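PDB 6FAK: afamin from Homo sapiens, which carries hydrophobic molecules in body fluids, binds vitamin E, and keeps lipidated Wnt proteins soluble and active. Local coordinates for residues 342-351 against 445-455; 222-230 against 293-302. All coordinates share one frame; numbering follows the deposited sequence.

Interaction 1 (342-351 against 445-455); sequences PDLSIPELLR and EEFACVDNLAD
The capped N-terminus of helix 346-363, in the second albumin domain, meets the first turns of helix 446-462, in the third. Ser-345 pairs with Asp-451, and Ile-346 with Asn-452. Ser-345 is the N-cap residue. Its OG accepts from Glu-348 N and donates to Asp-451 OD2 at 2.6 Å. OG sits between the backbone N and the carbonyl carbon (chi1 74°), which lets it turn to both partners. Asp-451 OD2 takes the serine on its anti lone pair. On its syn side, out of the carboxylate plane, it receives Arg-351 NH2 at 2.9 Å, in a salt bridge. The same NH2, joined by NE, grips Glu-348 OE1 side-on. The arginine charge probably offsets both acids, whose atoms Glu-348 OE1 and Asp-451 OD2 lie only 4.8 Å apart. Next along the helix, Asn-452 OD1 accepts from Ile-346 N at 2.8 Å, in the carbonyl plane and on a lone pair. Helix 346-363 thus starts with its first N-H bound by the other helix. Pro-347 CG rests 3.6 Å from Asp-455 CG. The Phe-447 ring takes Glu-348 CB at its edge, CE2 to CB 3.8 Å. Ala-448 CB packs on Asp-343 O at 3.4 Å. Water 1 links that oxygen to Ala-448 N, and water 2 links Leu-344 O to Asn-452 ND2. Asn-452 ND2 also bonds a bound polyether, probably from the crystallisation liquor. The two short helical segments cross nearly at right angles (89°), with axes 9.1 Å apart. Asp-451 OD1 has a second salt bridge, to Arg-486. Glu-348 OE1 and OE2 are hydrogen-bonded by Ser-387 and Thr-384 of helix 376-417, which packs against Phe-447. Ile-346 packs against helix 216-225, and Val-450 against helix 423-440.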
# COMPACT_ATOMS: atom_id res chain seq x y z
N PRO A 342 10.68 16.42 -11.80
CA PRO A 342 10.94 15.04 -11.41
C PRO A 342 11.42 14.83 -9.97
O PRO A 342 11.32 13.71 -9.48
CB PRO A 342 12.04 14.58 -12.39
CG PRO A 342 12.72 15.81 -12.79
CD PRO A 342 11.63 16.86 -12.83
N ASP A 343 11.92 15.89 -9.34
CA ASP A 343 12.39 15.86 -7.94
C ASP A 343 11.31 15.97 -6.85
O ASP A 343 11.63 15.87 -5.65
CB ASP A 343 13.44 16.96 -7.72
CG ASP A 343 12.95 18.37 -8.12
OD1 ASP A 343 12.25 18.59 -9.17
OD2 ASP A 343 13.34 19.30 -7.38
N LEU A 344 10.05 16.21 -7.26
CA LEU A 344 8.93 16.37 -6.31
C LEU A 344 8.17 15.07 -6.11
O LEU A 344 8.07 14.23 -7.04
CB LEU A 344 7.96 17.48 -6.75
CG LEU A 344 8.56 18.88 -6.87
CD1 LEU A 344 7.53 19.93 -7.23
CD2 LEU A 344 9.34 19.30 -5.63
N SER A 345 7.65 14.90 -4.91
CA SER A 345 6.76 13.78 -4.61
C SER A 345 5.39 13.97 -5.26
O SER A 345 5.00 15.05 -5.60
CB SER A 345 6.60 13.64 -3.11
OG SER A 345 5.77 14.64 -2.56
N ILE A 346 4.67 12.87 -5.40
CA ILE A 346 3.32 12.92 -5.92
C ILE A 346 2.40 13.75 -5.02
O ILE A 346 1.71 14.60 -5.54
CB ILE A 346 2.76 11.51 -6.25
CG1 ILE A 346 3.69 10.72 -7.20
CG2 ILE A 346 1.38 11.61 -6.86
CD1 ILE A 346 4.05 11.40 -8.52
N PRO A 347 2.43 13.55 -3.67
CA PRO A 347 1.61 14.41 -2.79
C PRO A 347 1.96 15.93 -2.87
O PRO A 347 1.06 16.77 -2.88
CB PRO A 347 1.87 13.84 -1.37
CG PRO A 347 2.37 12.49 -1.58
CD PRO A 347 2.99 12.40 -2.95
N GLU A 348 3.27 16.24 -3.04
CA GLU A 348 3.71 17.61 -3.21
C GLU A 348 3.13 18.19 -4.51
O GLU A 348 2.65 19.28 -4.51
CB GLU A 348 5.24 17.77 -3.17
CG GLU A 348 5.65 19.27 -3.20
CD GLU A 348 5.18 20.06 -1.95
OE1 GLU A 348 5.01 19.46 -0.86
OE2 GLU A 348 5.04 21.30 -2.04
N LEU A 349 3.17 17.44 -5.60
CA LEU A 349 2.58 17.92 -6.86
C LEU A 349 1.08 18.18 -6.72
O LEU A 349 0.61 19.15 -7.22
CB LEU A 349 2.82 16.94 -7.97
CG LEU A 349 4.28 16.79 -8.37
CD1 LEU A 349 4.47 15.56 -9.20
CD2 LEU A 349 4.79 18.03 -9.08
N LEU A 350 0.36 17.30 -6.03
CA LEU A 350 -1.07 17.50 -5.84
C LEU A 350 -1.38 18.65 -4.92
O LEU A 350 -2.38 19.31 -5.13
CB LEU A 350 -1.74 16.22 -5.32
CG LEU A 350 -1.47 15.03 -6.26
CD1 LEU A 350 -2.03 13.77 -5.60
CD2 LEU A 350 -2.03 15.24 -7.63
N ARG A 351 -0.55 18.91 -3.88
CA ARG A 351 -0.70 20.11 -3.09
C ARG A 351 -0.55 21.40 -3.96
O ARG A 351 -1.34 22.33 -3.83
CB ARG A 351 0.28 20.13 -1.88
CG ARG A 351 -0.09 19.10 -0.82
CD ARG A 351 0.77 19.29 0.40
NE ARG A 351 2.12 18.78 0.22
CZ ARG A 351 2.55 17.55 0.49
NH1 ARG A 351 1.72 16.60 0.86
NH2 ARG A 351 3.83 17.27 0.33
N GLU A 445 17.23 12.08 -4.73
CA GLU A 445 15.80 12.48 -4.68
C GLU A 445 15.19 12.04 -3.34
O GLU A 445 14.08 11.49 -3.27
CB GLU A 445 15.03 11.97 -5.92
CG GLU A 445 15.20 12.86 -7.17
CD GLU A 445 14.53 12.30 -8.44
OE1 GLU A 445 13.62 11.42 -8.35
OE2 GLU A 445 14.91 12.77 -9.55
N GLU A 446 15.92 12.38 -2.28
CA GLU A 446 15.50 12.14 -0.93
C GLU A 446 14.09 12.69 -0.70
O GLU A 446 13.23 11.98 -0.14
CB GLU A 446 16.46 12.83 0.02
CG GLU A 446 16.06 12.80 1.48
CD GLU A 446 17.06 13.57 2.33
OE1 GLU A 446 16.81 14.78 2.66
OE2 GLU A 446 18.11 12.97 2.66
N PHE A 447 13.86 13.94 -1.11
CA PHE A 447 12.55 14.57 -0.81
C PHE A 447 11.41 13.77 -1.44
O PHE A 447 10.44 13.40 -0.73
CB PHE A 447 12.43 16.05 -1.20
CG PHE A 447 11.01 16.57 -1.07
CD1 PHE A 447 10.47 16.80 0.16
CD2 PHE A 447 10.21 16.75 -2.21
CE1 PHE A 447 9.18 17.24 0.30
CE2 PHE A 447 8.89 17.19 -2.10
CZ PHE A 447 8.38 17.44 -0.84
N ALA A 448 11.52 13.49 -2.74
CA ALA A 448 10.46 12.77 -3.43
C ALA A 448 10.24 11.36 -2.84
O ALA A 448 9.09 10.94 -2.56
CB ALA A 448 10.73 12.68 -4.93
N CYS A 449 11.33 10.67 -2.62
CA CYS A 449 11.29 9.30 -2.10
C CYS A 449 10.60 9.22 -0.72
O CYS A 449 9.66 8.45 -0.52
CB CYS A 449 12.71 8.72 -2.08
SG CYS A 449 12.84 7.00 -1.55
N VAL A 450 11.07 10.05 0.23
CA VAL A 450 10.55 10.06 1.57
C VAL A 450 9.05 10.46 1.59
O VAL A 450 8.23 9.81 2.26
CB VAL A 450 11.33 11.04 2.47
CG1 VAL A 450 10.65 11.25 3.82
CG2 VAL A 450 12.76 10.56 2.68
N ASP A 451 8.69 11.51 0.88
CA ASP A 451 7.32 12.00 0.98
C ASP A 451 6.37 11.00 0.30
O ASP A 451 5.28 10.77 0.81
CB ASP A 451 7.21 13.43 0.44
CG ASP A 451 5.90 14.13 0.82
OD1 ASP A 451 5.44 14.09 1.98
OD2 ASP A 451 5.27 14.74 -0.06
N ASN A 452 6.81 10.38 -0.79
CA ASN A 452 6.03 9.35 -1.48
C ASN A 452 5.77 8.14 -0.56
O ASN A 452 4.64 7.65 -0.45
CB ASN A 452 6.75 8.87 -2.75
CG ASN A 452 6.51 9.79 -3.98
OD1 ASN A 452 5.56 10.56 -4.05
ND2 ASN A 452 7.41 9.67 -4.96
N LEU A 453 6.83 7.63 0.06
CA LEU A 453 6.70 6.46 0.92
C LEU A 453 6.01 6.75 2.23
O LEU A 453 5.24 5.92 2.69
CB LEU A 453 8.04 5.79 1.17
CG LEU A 453 8.68 5.07 -0.01
CD1 LEU A 453 9.97 4.43 0.47
CD2 LEU A 453 7.79 4.00 -0.59
N ALA A 454 6.29 7.90 2.84
CA ALA A 454 5.57 8.31 4.06
C ALA A 454 4.07 8.45 3.88
O ALA A 454 3.28 8.08 4.77
CB ALA A 454 6.13 9.62 4.61
N ASP A 455 3.65 8.96 2.72
CA ASP A 455 2.25 9.15 2.44
C ASP A 455 1.44 7.84 2.40
O ASP A 455 0.27 7.78 2.82
CB ASP A 455 2.07 9.89 1.11
CG ASP A 455 0.79 10.72 1.09
OD1 ASP A 455 0.74 11.77 1.82
OD2 ASP A 455 -0.14 10.34 0.34
O HOH W 1 13.45 14.61 -4.45
O HOH W 2 7.54 11.41 -7.44
O HOH W 3 2.81 14.16 1.88

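Interaction 2 (222-230 against 293-302); sequences LSQKFPKIE and IINSNKDDRP
Hydrogen bonds from Lys-225 and van der Waals packing round Pro-227 share this contact. Lys-225 takes part in all four direct bonds. Its side chain leaves the end of helix 216-225 with CG anti to the backbone N (chi1 -170°) and runs straight to CE before bending. This brings NZ to the end of helix 288-295. There NZ donates to Ile-293 O at 2.9 Å, in the carbonyl plane, and to Ser-296 O at 3.1 Å. A third bond, to Ile-294 O, is weak. Ser-296 OG also donates to Ile-293 O. A methionine here would probably loosen the link between the helix ends, leaving Ser-296 O without its donor across the contact and Ile-293 O held by Ser-296. At the backbone, Asp-299 N donates to Lys-225 O at 3.2 Å. Water 4 joins Lys-228 N to Asp-299 OD2.

Apolar contact follows the chain after the helices. Pro-227 CG lies 3.8 Å from Arg-301 CA, and Lys-228 CB meets Pro-302 CG at 3.7 Å. Pro-227 belongs to a type I turn, Phe-226 to Ile-229, which leads toward helix 231-250. That helix covers Leu-222, helix 253-268 covers Ile-293, and Ser-223 faces helix 326-339.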
# COMPACT_ATOMS: atom_id res chain seq x y z
N LEU A 222 2.47 9.55 -14.42
CA LEU A 222 2.81 9.31 -15.84
C LEU A 222 3.61 10.45 -16.51
O LEU A 222 4.49 10.23 -17.39
CB LEU A 222 1.55 8.95 -16.60
CG LEU A 222 0.79 7.68 -16.15
CD1 LEU A 222 -0.54 7.53 -16.82
CD2 LEU A 222 1.65 6.45 -16.47
N SER A 223 3.29 11.69 -16.14
CA SER A 223 4.00 12.86 -16.67
C SER A 223 5.45 12.92 -16.15
O SER A 223 6.35 13.29 -16.89
CB SER A 223 3.24 14.17 -16.35
OG SER A 223 1.90 14.18 -16.83
N GLN A 224 5.67 12.54 -14.90
CA GLN A 224 7.04 12.40 -14.36
C GLN A 224 7.82 11.30 -15.03
O GLN A 224 9.00 11.47 -15.33
CB GLN A 224 7.05 12.12 -12.86
CG GLN A 224 7.27 13.32 -12.02
CD GLN A 224 7.40 13.02 -10.54
OE1 GLN A 224 7.09 11.92 -10.05
NE2 GLN A 224 7.82 14.02 -9.81
N LYS A 225 7.17 10.16 -15.21
CA LYS A 225 7.82 8.98 -15.78
C LYS A 225 8.09 9.11 -17.28
O LYS A 225 9.13 8.64 -17.76
CB LYS A 225 6.95 7.75 -15.52
CG LYS A 225 7.64 6.44 -15.86
CD LYS A 225 6.68 5.29 -15.63
CE LYS A 225 7.35 3.92 -15.80
NZ LYS A 225 7.79 3.41 -14.46
N PHE A 226 7.17 9.72 -18.02
CA PHE A 226 7.27 9.85 -19.48
C PHE A 226 7.21 11.32 -19.85
O PHE A 226 6.26 11.77 -20.47
CB PHE A 226 6.13 9.10 -20.17
CG PHE A 226 6.03 7.65 -19.79
CD1 PHE A 226 7.13 6.80 -19.91
CD2 PHE A 226 4.83 7.11 -19.34
CE1 PHE A 226 7.05 5.47 -19.55
CE2 PHE A 226 4.74 5.78 -18.99
CZ PHE A 226 5.86 4.95 -19.09
N PRO A 227 8.24 12.09 -19.49
CA PRO A 227 8.13 13.53 -19.66
C PRO A 227 8.16 14.00 -21.12
O PRO A 227 7.85 15.15 -21.36
CB PRO A 227 9.33 14.06 -18.91
CG PRO A 227 10.31 12.95 -18.92
CD PRO A 227 9.49 11.72 -18.82
N LYS A 228 8.50 13.12 -22.06
CA LYS A 228 8.43 13.51 -23.48
C LYS A 228 7.06 13.24 -24.14
O LYS A 228 6.86 13.59 -25.29
CB LYS A 228 9.60 12.86 -24.26
CG LYS A 228 9.35 11.48 -24.83
CD LYS A 228 10.49 10.99 -25.73
CE LYS A 228 10.01 10.65 -27.15
NZ LYS A 228 10.83 9.57 -27.76
N ILE A 229 6.11 12.63 -23.43
CA ILE A 229 4.78 12.32 -23.98
C ILE A 229 3.99 13.57 -24.34
O ILE A 229 4.10 14.57 -23.65
CB ILE A 229 3.99 11.45 -22.96
CG1 ILE A 229 2.78 10.77 -23.60
CG2 ILE A 229 3.55 12.28 -21.74
CD1 ILE A 229 2.09 9.84 -22.60
N GLU A 230 3.17 13.52 -25.40
CA GLU A 230 2.21 14.63 -25.73
C GLU A 230 0.98 14.59 -24.86
O GLU A 230 0.50 13.49 -24.52
CB GLU A 230 1.77 14.63 -27.22
CG GLU A 230 0.27 14.40 -27.56
CD GLU A 230 -0.51 15.59 -28.18
OE1 GLU A 230 -0.90 16.58 -27.45
OE2 GLU A 230 -0.83 15.50 -29.42
N ILE A 293 7.71 -2.48 -16.70
CA ILE A 293 7.41 -1.09 -17.08
C ILE A 293 7.20 -0.26 -15.84
O ILE A 293 7.73 0.84 -15.76
CB ILE A 293 6.21 -0.96 -18.07
CG1 ILE A 293 6.64 -1.33 -19.49
CG2 ILE A 293 5.63 0.46 -18.11
CD1 ILE A 293 5.50 -1.67 -20.43
N ILE A 294 6.47 -0.81 -14.86
CA ILE A 294 6.24 -0.10 -13.59
C ILE A 294 7.55 0.17 -12.81
O ILE A 294 7.69 1.21 -12.18
CB ILE A 294 5.17 -0.82 -12.70
CG1 ILE A 294 3.79 -0.77 -13.38
CG2 ILE A 294 5.03 -0.12 -11.34
CD1 ILE A 294 2.71 -1.59 -12.70
N ASN A 295 8.49 -0.77 -12.88
CA ASN A 295 9.79 -0.63 -12.23
C ASN A 295 10.86 0.10 -13.05
O ASN A 295 11.90 0.45 -12.50
CB ASN A 295 10.33 -2.02 -11.82
CG ASN A 295 9.70 -2.52 -10.54
OD1 ASN A 295 10.27 -2.38 -9.45
ND2 ASN A 295 8.51 -3.10 -10.66
N SER A 296 10.64 0.34 -14.35
CA SER A 296 11.64 1.05 -15.14
C SER A 296 11.80 2.46 -14.56
O SER A 296 10.87 3.01 -13.95
CB SER A 296 11.28 1.09 -16.62
OG SER A 296 10.12 1.87 -16.86
N ASN A 297 13.00 3.02 -14.69
CA ASN A 297 13.27 4.36 -14.14
C ASN A 297 12.63 5.45 -15.02
O ASN A 297 12.16 5.18 -16.14
CB ASN A 297 14.78 4.60 -13.91
CG ASN A 297 15.63 4.33 -15.14
OD1 ASN A 297 15.14 3.92 -16.19
ND2 ASN A 297 16.94 4.55 -15.00
N LYS A 298 12.60 6.67 -14.47
CA LYS A 298 12.06 7.84 -15.17
C LYS A 298 12.92 8.14 -16.40
O LYS A 298 14.15 8.15 -16.32
CB LYS A 298 11.99 9.08 -14.26
CG LYS A 298 11.15 8.91 -12.98
CD LYS A 298 10.91 10.25 -12.26
CE LYS A 298 11.37 10.29 -10.80
NZ LYS A 298 10.36 9.83 -9.81
N ASP A 299 12.26 8.35 -17.54
CA ASP A 299 12.93 8.76 -18.77
C ASP A 299 13.56 10.15 -18.55
O ASP A 299 13.11 10.91 -17.68
CB ASP A 299 11.91 8.77 -19.92
CG ASP A 299 12.52 9.00 -21.29
OD1 ASP A 299 13.72 9.32 -21.40
OD2 ASP A 299 11.79 8.87 -22.29
N ASP A 300 14.61 10.46 -19.31
CA ASP A 300 15.25 11.78 -19.26
C ASP A 300 14.27 12.80 -19.83
O ASP A 300 13.59 12.52 -20.82
CB ASP A 300 16.53 11.83 -20.11
CG ASP A 300 17.56 10.77 -19.74
OD1 ASP A 300 17.34 10.01 -18.77
OD2 ASP A 300 18.60 10.70 -20.43
N ARG A 301 14.20 13.97 -19.20
CA ARG A 301 13.40 15.08 -19.73
C ARG A 301 13.95 15.52 -21.07
O ARG A 301 15.17 15.49 -21.27
CB ARG A 301 13.42 16.29 -18.80
CG ARG A 301 12.38 16.27 -17.70
CD ARG A 301 12.53 17.53 -16.88
NE ARG A 301 13.67 17.47 -15.97
CZ ARG A 301 14.29 18.52 -15.43
NH1 ARG A 301 13.91 19.77 -15.73
NH2 ARG A 301 15.31 18.33 -14.59
N PRO A 302 13.06 15.92 -22.00
CA PRO A 302 13.55 16.63 -23.18
C PRO A 302 14.48 17.77 -22.78
O PRO A 302 14.04 18.73 -22.15
CB PRO A 302 12.26 17.14 -23.84
CG PRO A 302 11.24 16.12 -23.47
CD PRO A 302 11.63 15.58 -22.12
O HOH W 4 9.18 10.32 -21.96

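Interactions 1 and 2 have centres 16 Å apart and touch directly through Gln-224. Its NE2 lies 2.8 Å from Leu-344 O, a probable hydrogen bond, so the end of helix 216-225 meets the turn that leads into helix 346-363. Gln-224 OE1 packs on Ile-346 CD1 at 3.4 Å. A second meeting is looser: Lys-298 NZ and Glu-445 OE1 form a long, weak ion pair. Interaction 2 lies within the second albumin domain and mostly in its pocket region for hydrophobic ligands. Interaction 1 joins that domain to the third. Polyethers, probably from the crystallisation liquor, bind at Asn-452 and Gln-224; such molecules often mark pockets.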